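Local coordinates for putative fimbriae assembly chaperone (Salmonella typhimurium, PDB 2CO7), which binds the SafA pilus subunit as a periplasmic chaperone and probably assists its folding and assembly into fimbriae, at residues R20-H24 with R77-T81. Numbering follows the deposited sequence.
Sequences RVIYH and RIVRT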
ATOM      1  N   ARG B  20       0.189  -9.155  -6.889  1.00 20.18           N
ATOM      2  CA  ARG B  20       0.742  -8.497  -8.073  1.00 20.12           C
ATOM      3  C   ARG B  20       0.048  -9.049  -9.309  1.00 20.34           C
ATOM      4  O   ARG B  20      -0.561 -10.131  -9.257  1.00 20.35           O
ATOM      5  CB  ARG B  20       2.269  -8.749  -8.194  1.00 21.77           C
ATOM      6  CG  ARG B  20       2.630 -10.248  -8.352  1.00 20.84           C
ATOM      7  CD  ARG B  20       3.205 -10.869  -7.052  1.00 22.09           C
ATOM      8  NE  ARG B  20       4.458 -10.171  -6.688  1.00 19.60           N
ATOM      9  CZ  ARG B  20       4.599  -9.302  -5.674  1.00 22.56           C
ATOM     10  NH1 ARG B  20       3.601  -9.074  -4.803  1.00 19.79           N
ATOM     11  NH2 ARG B  20       5.755  -8.675  -5.497  1.00 21.59           N
ATOM     12  N   VAL B  21       0.181  -8.345 -10.425  1.00 19.63           N
ATOM     13  CA  VAL B  21      -0.353  -8.800 -11.696  1.00 19.36           C
ATOM     14  C   VAL B  21       0.833  -8.658 -12.642  1.00 19.30           C
ATOM     15  O   VAL B  21       1.424  -7.553 -12.768  1.00 20.89           O
ATOM     16  CB  VAL B  21      -1.560  -7.924 -12.205  1.00 19.43           C
ATOM     17  CG1 VAL B  21      -2.015  -8.445 -13.578  1.00 19.69           C
ATOM     18  CG2 VAL B  21      -2.769  -7.992 -11.266  1.00 20.85           C
ATOM     19  N   ILE B  22       1.216  -9.755 -13.291  1.00 19.73           N
ATOM     20  CA  ILE B  22       2.292  -9.671 -14.294  1.00 20.10           C
ATOM     21  C   ILE B  22       1.607  -9.574 -15.665  1.00 20.27           C
ATOM     22  O   ILE B  22       0.788 -10.447 -16.040  1.00 20.78           O
ATOM     23  CB  ILE B  22       3.259 -10.873 -14.238  1.00 20.52           C
ATOM     24  CG1 ILE B  22       3.806 -11.052 -12.805  1.00 21.60           C
ATOM     25  CG2 ILE B  22       4.383 -10.748 -15.380  1.00 20.17           C
ATOM     26  CD1 ILE B  22       4.484  -9.797 -12.209  1.00 21.93           C
ATOM     27  N   TYR B  23       1.944  -8.517 -16.390  1.00 20.41           N
ATOM     28  CA  TYR B  23       1.356  -8.247 -17.715  1.00 19.72           C
ATOM     29  C   TYR B  23       2.359  -8.588 -18.787  1.00 20.29           C
ATOM     30  O   TYR B  23       3.289  -7.815 -19.052  1.00 19.45           O
ATOM     31  CB  TYR B  23       0.896  -6.771 -17.811  1.00 18.92           C
ATOM     32  CG  TYR B  23      -0.073  -6.509 -18.963  1.00 18.85           C
ATOM     33  CD1 TYR B  23      -1.423  -6.215 -18.716  1.00 18.92           C
ATOM     34  CD2 TYR B  23       0.364  -6.547 -20.288  1.00 19.62           C
ATOM     35  CE1 TYR B  23      -2.307  -5.946 -19.767  1.00 17.56           C
ATOM     36  CE2 TYR B  23      -0.527  -6.317 -21.352  1.00 17.12           C
ATOM     37  CZ  TYR B  23      -1.864  -6.003 -21.074  1.00 17.69           C
ATOM     38  OH  TYR B  23      -2.744  -5.796 -22.137  1.00 18.72           O
ATOM     39  N   HIS B  24       2.159  -9.750 -19.414  1.00 19.42           N
ATOM     40  CA  HIS B  24       3.058 -10.245 -20.452  1.00 21.12           C
ATOM     41  C   HIS B  24       2.709  -9.529 -21.757  1.00 20.72           C
ATOM     42  O   HIS B  24       1.564  -9.553 -22.162  1.00 19.98           O
ATOM     43  CB  HIS B  24       2.903 -11.756 -20.594  1.00 21.12           C
ATOM     44  CG  HIS B  24       3.407 -12.528 -19.412  1.00 23.18           C
ATOM     45  ND1 HIS B  24       2.652 -12.741 -18.276  1.00 26.29           N
ATOM     46  CD2 HIS B  24       4.593 -13.152 -19.200  1.00 27.04           C
ATOM     47  CE1 HIS B  24       3.356 -13.463 -17.415  1.00 27.32           C
ATOM     48  NE2 HIS B  24       4.529 -13.737 -17.957  1.00 26.90           N
ATOM     49  N   ARG B  77     -10.753  -6.521 -15.786  1.00 22.10           N
ATOM     50  CA  ARG B  77      -9.883  -6.736 -16.919  1.00 22.19           C
ATOM     51  C   ARG B  77      -8.929  -5.554 -17.026  1.00 21.14           C
ATOM     52  O   ARG B  77      -9.366  -4.404 -17.027  1.00 20.65           O
ATOM     53  CB  ARG B  77     -10.752  -6.775 -18.178  1.00 22.84           C
ATOM     54  CG  ARG B  77      -9.988  -6.685 -19.489  1.00 30.76           C
ATOM     55  CD  ARG B  77      -9.508  -8.049 -19.986  1.00 38.52           C
ATOM     56  NE  ARG B  77      -9.413  -8.038 -21.445  1.00 42.47           N
ATOM     57  CZ  ARG B  77      -8.635  -8.853 -22.156  1.00 46.08           C
ATOM     58  NH1 ARG B  77      -7.878  -9.758 -21.542  1.00 48.54           N
ATOM     59  NH2 ARG B  77      -8.616  -8.767 -23.483  1.00 46.86           N
ATOM     60  N   ILE B  78      -7.644  -5.831 -17.198  1.00 20.23           N
ATOM     61  CA  ILE B  78      -6.638  -4.770 -17.340  1.00 19.07           C
ATOM     62  C   ILE B  78      -6.026  -4.883 -18.740  1.00 19.49           C
ATOM     63  O   ILE B  78      -5.583  -5.951 -19.104  1.00 19.44           O
ATOM     64  CB  ILE B  78      -5.508  -4.947 -16.297  1.00 19.63           C
ATOM     65  CG1 ILE B  78      -6.066  -4.945 -14.861  1.00 18.66           C
ATOM     66  CG2 ILE B  78      -4.438  -3.860 -16.518  1.00 20.73           C
ATOM     67  CD1 ILE B  78      -5.113  -5.504 -13.794  1.00 20.42           C
ATOM     68  N   VAL B  79      -6.000  -3.795 -19.516  1.00 18.62           N
ATOM     69  CA  VAL B  79      -5.529  -3.879 -20.910  1.00 18.46           C
ATOM     70  C   VAL B  79      -4.600  -2.695 -21.188  1.00 19.06           C
ATOM     71  O   VAL B  79      -4.885  -1.570 -20.761  1.00 18.89           O
ATOM     72  CB  VAL B  79      -6.719  -3.954 -21.945  1.00 19.49           C
ATOM     73  CG1 VAL B  79      -7.576  -5.204 -21.754  1.00 20.40           C
ATOM     74  CG2 VAL B  79      -7.611  -2.722 -21.858  1.00 18.53           C
ATOM     75  N   ARG B  80      -3.446  -2.965 -21.805  1.00 18.60           N
ATOM     76  CA  ARG B  80      -2.581  -1.880 -22.274  1.00 20.73           C
ATOM     77  C   ARG B  80      -3.252  -1.117 -23.390  1.00 21.88           C
ATOM     78  O   ARG B  80      -3.753  -1.737 -24.343  1.00 22.66           O
ATOM     79  CB  ARG B  80      -1.238  -2.413 -22.778  1.00 21.13           C
ATOM     80  CG  ARG B  80      -0.251  -1.285 -23.077  1.00 21.87           C
ATOM     81  CD  ARG B  80       1.121  -1.771 -23.626  1.00 23.67           C
ATOM     82  NE  ARG B  80       0.991  -2.465 -24.915  1.00 26.14           N
ATOM     83  CZ  ARG B  80       0.854  -1.894 -26.119  1.00 31.62           C
ATOM     84  NH1 ARG B  80       0.814  -0.576 -26.272  1.00 30.60           N
ATOM     85  NH2 ARG B  80       0.722  -2.668 -27.192  1.00 32.84           N
ATOM     86  N   THR B  81      -3.230   0.217 -23.339  1.00 23.19           N
ATOM     87  CA  THR B  81      -3.926   0.987 -24.393  1.00 25.71           C
ATOM     88  C   THR B  81      -3.088   1.766 -25.371  1.00 26.26           C
ATOM     89  O   THR B  81      -3.652   2.393 -26.289  1.00 28.84           O
ATOM     90  CB  THR B  81      -4.948   1.999 -23.853  1.00 25.51           C
ATOM     91  OG1 THR B  81      -5.265   2.895 -24.918  1.00 30.42           O
ATOM     92  CG2 THR B  81      -4.359   2.840 -22.739  1.00 23.84           C
TER
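Tyr23 lays its ring across the gap to the end of strand 73-80, overlapping the backbone from Ile78 to Arg80. The ring approaches edge-on: its CE1 lies 3.3 Å from the carbonyl O of Ile78, and the CA of Val79 also sits near the ring plane, 3.6 Å from Tyr23 OH. At the tip, the amide N of Arg80 donates a hydrogen bond to Tyr23 OH, 2.9 Å long and almost straight at 176°. Tyrosine suits this place because a flat, long side chain can span the 9.2 Å that separates the axes of 20-24 and 77-80 at their closest, while its hydroxyl satisfies a backbone amide at the end of a strand. Phe59 meets the same ring edge-to-face. The contact lies inside the immunoglobulin-like N-terminal domain of this PapD-family chaperone, where two layers of strands face each other: 20-24 runs parallel beside 116-131, whereas 73-80 pairs with 59-68, and the pieces 20-24 and 77-80 cross at 40°. Two positions before Tyr23, on the same side of its strand, Val21 also points inward, and its CG2 touches CD1 of Ile78 at 4.3 Å. The compact branched valine fits beside Ala30 and Leu32; the longer Ile78 reaches out from the facing strand, its CG2 4.4 Å from Tyr23 CE1, and packs on Leu128. Arg80 starts toward the tyrosine, its CB 3.8 Å from Tyr23 OH, so the aliphatic base of the chain flanks the hydroxyl, but the guanidinium turns away and NH1 hydrogen-bonds to the carbonyl O of Gly82, as befits a charged residue at the exposed margin.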